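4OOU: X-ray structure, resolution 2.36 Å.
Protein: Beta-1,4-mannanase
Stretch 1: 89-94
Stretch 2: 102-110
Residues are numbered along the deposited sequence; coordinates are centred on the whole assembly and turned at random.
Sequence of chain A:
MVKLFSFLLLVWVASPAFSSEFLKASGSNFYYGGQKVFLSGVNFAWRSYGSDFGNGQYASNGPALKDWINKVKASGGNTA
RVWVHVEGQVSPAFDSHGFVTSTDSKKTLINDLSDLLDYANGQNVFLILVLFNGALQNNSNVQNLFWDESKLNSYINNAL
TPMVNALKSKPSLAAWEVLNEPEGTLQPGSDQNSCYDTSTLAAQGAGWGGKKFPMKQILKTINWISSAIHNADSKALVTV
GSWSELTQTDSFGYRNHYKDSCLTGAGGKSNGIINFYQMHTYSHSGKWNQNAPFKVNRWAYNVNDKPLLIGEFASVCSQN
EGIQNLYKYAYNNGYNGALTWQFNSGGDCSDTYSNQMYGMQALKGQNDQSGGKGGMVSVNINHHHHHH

Stretch 1 89-94: QVSPAF
Stretch 2 102-110: STDSKKTLI

Stretch 1 runs as loop into a short strand at Ala 93 and Phe 94, and lies against stretch 2 where Ser 102 pairs antiparallel with Ala 93; 291 Å² is buried in all. Gln 89 (phi/psi -59/-35, chi1 m) makes no contact with stretch 2. Val 90 (-131/-46, chi1 t) sets CG1 4.3 Å from CB of Asp 104, while its O accepts from a water at 2.6 Å that in turn accepts from Ser 105 N at 3.1 Å, bridging the backbones. Ser 91 (-118/158, chi1 -110°) donates from OG to Thr 103 O at 2.6 Å; the same OG lies 3.4 Å from CD1 of Leu 109 (chi1 t, chi2 104°), whose CA-to-CB bond points toward stretch 1. A cis peptide leads into Pro 92 (-73/169, C-gamma endo); its CA approaches Thr 103 O at 3.2 Å in a CA-H...O contact. Ala 93 (-86/130) donates from N to Ser 102 O at 2.8 Å, CA-CA 5.1 Å, and its CB lies 3.8 Å from Ser 102 OG (chi1 p), on the same sheet face. The CA-to-CB bond of Phe 94 (-110/139, chi1 m) points away from stretch 2. Asp 104 (chi1 p) opens a type I turn closed by Lys 107 N to Asp 104 O at 2.7 Å; its OD1 accepts from Thr 108 N and Leu 109 N, both 2.8 Å.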

ATOM      1  N   GLN A  89     -13.356  -2.256 -11.987  1.00 32.55           N
ATOM      2  CA  GLN A  89     -14.250  -3.334 -12.359  1.00 35.01           C
ATOM      3  C   GLN A  89     -15.649  -3.248 -11.734  1.00 37.98           C
ATOM      4  O   GLN A  89     -16.650  -3.655 -12.364  1.00 38.86           O
ATOM      5  CB  GLN A  89     -13.616  -4.667 -11.983  1.00 36.70           C
ATOM      6  CG  GLN A  89     -12.394  -4.981 -12.818  1.00 37.71           C
ATOM      7  CD  GLN A  89     -11.107  -4.722 -12.089  1.00 38.85           C
ATOM      8  OE1 GLN A  89     -10.996  -3.776 -11.303  1.00 40.57           O
ATOM      9  NE2 GLN A  89     -10.113  -5.575 -12.338  1.00 38.74           N
ATOM     10  N   VAL A  90     -15.674  -2.751 -10.495  1.00 38.05           N
ATOM     11  CA  VAL A  90     -16.874  -2.578  -9.680  1.00 36.04           C
ATOM     12  C   VAL A  90     -16.891  -1.172  -9.101  1.00 35.69           C
ATOM     13  O   VAL A  90     -17.928  -0.509  -9.134  1.00 33.49           O
ATOM     14  CB  VAL A  90     -16.907  -3.558  -8.492  1.00 36.42           C
ATOM     15  CG1 VAL A  90     -17.969  -3.151  -7.463  1.00 39.42           C
ATOM     16  CG2 VAL A  90     -17.167  -4.963  -8.973  1.00 37.28           C
ATOM     17  N   SER A  91     -15.753  -0.741  -8.565  1.00 36.97           N
ATOM     18  CA  SER A  91     -15.609   0.601  -8.017  1.00 38.80           C
ATOM     19  C   SER A  91     -14.575   1.460  -8.701  1.00 40.07           C
ATOM     20  O   SER A  91     -13.666   0.932  -9.357  1.00 42.97           O
ATOM     21  CB  SER A  91     -15.163   0.490  -6.590  1.00 43.32           C
ATOM     22  OG  SER A  91     -16.222   0.879  -5.775  1.00 58.52           O
ATOM     23  N   PRO A  92     -14.698   2.794  -8.578  1.00 37.82           N
ATOM     24  CA  PRO A  92     -15.879   3.557  -8.235  1.00 39.78           C
ATOM     25  C   PRO A  92     -16.850   3.552  -9.426  1.00 41.78           C
ATOM     26  O   PRO A  92     -16.454   3.160 -10.528  1.00 42.83           O
ATOM     27  CB  PRO A  92     -15.334   4.970  -8.026  1.00 40.30           C
ATOM     28  CG  PRO A  92     -14.120   5.037  -8.882  1.00 39.58           C
ATOM     29  CD  PRO A  92     -13.528   3.663  -8.783  1.00 37.55           C
ATOM     30  N   ALA A  93     -18.089   4.014  -9.231  1.00 42.30           N
ATOM     31  CA  ALA A  93     -19.064   4.038 -10.337  1.00 42.39           C
ATOM     32  C   ALA A  93     -18.935   5.318 -11.186  1.00 42.29           C
ATOM     33  O   ALA A  93     -18.913   6.431 -10.637  1.00 33.23           O
ATOM     34  CB  ALA A  93     -20.488   3.876  -9.812  1.00 42.94           C
ATOM     35  N   PHE A  94     -18.844   5.119 -12.515  1.00 42.61           N
ATOM     36  CA  PHE A  94     -18.736   6.204 -13.510  1.00 41.48           C
ATOM     37  C   PHE A  94     -19.990   6.340 -14.358  1.00 42.77           C
ATOM     38  O   PHE A  94     -20.561   5.349 -14.803  1.00 36.69           O
ATOM     39  CB  PHE A  94     -17.572   5.950 -14.485  1.00 41.64           C
ATOM     40  CG  PHE A  94     -16.201   6.083 -13.864  1.00 41.39           C
ATOM     41  CD1 PHE A  94     -15.539   4.973 -13.375  1.00 37.90           C
ATOM     42  CD2 PHE A  94     -15.580   7.329 -13.768  1.00 40.78           C
ATOM     43  CE1 PHE A  94     -14.306   5.101 -12.800  1.00 36.65           C
ATOM     44  CE2 PHE A  94     -14.330   7.454 -13.199  1.00 37.57           C
ATOM     45  CZ  PHE A  94     -13.696   6.343 -12.720  1.00 37.42           C
ATOM     46  N   SER A 102     -20.669   7.673  -7.835  1.00 42.99           N
ATOM     47  CA  SER A 102     -20.685   7.073  -6.516  1.00 40.43           C
ATOM     48  C   SER A 102     -19.648   5.964  -6.319  1.00 40.95           C
ATOM     49  O   SER A 102     -18.737   5.693  -7.130  1.00 39.01           O
ATOM     50  CB  SER A 102     -22.093   6.547  -6.215  1.00 39.95           C
ATOM     51  OG  SER A 102     -22.630   5.909  -7.343  1.00 40.41           O
ATOM     52  N   THR A 103     -19.834   5.322  -5.197  1.00 37.95           N
ATOM     53  CA  THR A 103     -18.922   4.376  -4.684  1.00 40.91           C
ATOM     54  C   THR A 103     -19.080   3.110  -5.569  1.00 41.66           C
ATOM     55  O   THR A 103     -18.133   2.622  -6.164  1.00 39.22           O
ATOM     56  CB  THR A 103     -19.240   4.276  -3.162  1.00 42.87           C
ATOM     57  OG1 THR A 103     -18.061   4.504  -2.366  1.00 42.74           O
ATOM     58  CG2 THR A 103     -19.956   3.012  -2.800  1.00 43.73           C
ATOM     59  N   ASP A 104     -20.295   2.632  -5.733  1.00 39.56           N
ATOM     60  CA  ASP A 104     -20.549   1.518  -6.629  1.00 35.54           C
ATOM     61  C   ASP A 104     -22.048   1.576  -6.906  1.00 39.71           C
ATOM     62  O   ASP A 104     -22.775   2.198  -6.126  1.00 48.24           O
ATOM     63  CB  ASP A 104     -20.123   0.216  -5.980  1.00 33.78           C
ATOM     64  CG  ASP A 104     -20.951  -0.150  -4.772  1.00 30.92           C
ATOM     65  OD1 ASP A 104     -20.832   0.533  -3.743  1.00 31.33           O
ATOM     66  OD2 ASP A 104     -21.695  -1.154  -4.827  1.00 28.50           O
ATOM     67  N   SER A 105     -22.524   1.008  -8.011  1.00 39.22           N
ATOM     68  CA  SER A 105     -23.901   1.287  -8.436  1.00 40.13           C
ATOM     69  C   SER A 105     -24.918   0.834  -7.383  1.00 41.80           C
ATOM     70  O   SER A 105     -25.878   1.573  -7.102  1.00 38.02           O
ATOM     71  CB  SER A 105     -24.213   0.680  -9.801  1.00 39.70           C
ATOM     72  OG  SER A 105     -23.664  -0.616  -9.874  1.00 44.45           O
ATOM     73  N   LYS A 106     -24.688  -0.344  -6.785  1.00 44.01           N
ATOM     74  CA  LYS A 106     -25.498  -0.812  -5.625  1.00 45.90           C
ATOM     75  C   LYS A 106     -25.227  -0.056  -4.298  1.00 42.33           C
ATOM     76  O   LYS A 106     -25.891  -0.353  -3.323  1.00 33.97           O
ATOM     77  CB  LYS A 106     -25.313  -2.326  -5.367  1.00 48.15           C
ATOM     78  CG  LYS A 106     -26.249  -3.280  -6.107  1.00 54.61           C
ATOM     79  CD  LYS A 106     -25.775  -3.552  -7.545  1.00 63.75           C
ATOM     80  CE  LYS A 106     -26.732  -4.411  -8.379  1.00 63.30           C
ATOM     81  NZ  LYS A 106     -26.528  -5.869  -8.157  1.00 62.80           N
ATOM     82  N   LYS A 107     -24.254   0.867  -4.251  1.00 42.23           N
ATOM     83  CA  LYS A 107     -23.913   1.611  -3.025  1.00 48.44           C
ATOM     84  C   LYS A 107     -23.725   0.706  -1.797  1.00 47.34           C
ATOM     85  O   LYS A 107     -24.238   0.952  -0.701  1.00 44.09           O
ATOM     86  CB  LYS A 107     -24.962   2.694  -2.713  1.00 53.00           C
ATOM     87  CG  LYS A 107     -24.921   3.914  -3.609  1.00 55.71           C
ATOM     88  CD  LYS A 107     -25.970   4.935  -3.171  1.00 58.62           C
ATOM     89  CE  LYS A 107     -26.507   5.718  -4.365  1.00 65.63           C
ATOM     90  NZ  LYS A 107     -26.427   7.202  -4.208  1.00 68.20           N
ATOM     91  N   THR A 108     -22.919  -0.312  -2.006  1.00 48.24           N
ATOM     92  CA  THR A 108     -22.607  -1.339  -1.022  1.00 48.21           C
ATOM     93  C   THR A 108     -21.177  -1.216  -0.447  1.00 47.23           C
ATOM     94  O   THR A 108     -20.887  -1.771   0.623  1.00 50.70           O
ATOM     95  CB  THR A 108     -22.787  -2.688  -1.752  1.00 51.84           C
ATOM     96  OG1 THR A 108     -24.130  -3.139  -1.573  1.00 48.18           O
ATOM     97  CG2 THR A 108     -21.814  -3.751  -1.320  1.00 51.03           C
ATOM     98  N   LEU A 109     -20.296  -0.499  -1.143  1.00 43.09           N
ATOM     99  CA  LEU A 109     -18.849  -0.523  -0.832  1.00 45.51           C
ATOM    100  C   LEU A 109     -18.506  -0.169   0.606  1.00 44.93           C
ATOM    101  O   LEU A 109     -17.755  -0.897   1.252  1.00 49.41           O
ATOM    102  CB  LEU A 109     -18.063   0.438  -1.728  1.00 43.19           C
ATOM    103  CG  LEU A 109     -16.548   0.352  -1.552  1.00 43.61           C
ATOM    104  CD1 LEU A 109     -15.903  -0.402  -2.690  1.00 44.32           C
ATOM    105  CD2 LEU A 109     -15.934   1.727  -1.473  1.00 45.54           C
ATOM    106  N   ILE A 110     -19.033   0.955   1.095  1.00 42.44           N
ATOM    107  CA  ILE A 110     -18.648   1.445   2.416  1.00 40.40           C
ATOM    108  C   ILE A 110     -19.038   0.421   3.481  1.00 36.91           C
ATOM    109  O   ILE A 110     -18.215   0.054   4.301  1.00 32.98           O
ATOM    110  CB  ILE A 110     -19.182   2.871   2.699  1.00 44.41           C
ATOM    111  CG1 ILE A 110     -18.563   3.860   1.701  1.00 46.34           C
ATOM    112  CG2 ILE A 110     -18.812   3.343   4.096  1.00 43.65           C
ATOM    113  CD1 ILE A 110     -19.055   5.283   1.849  1.00 47.69           C
TER
HETATM  114  O   HOH W   1     -20.464  -0.592  -9.611  1.00 35.33           O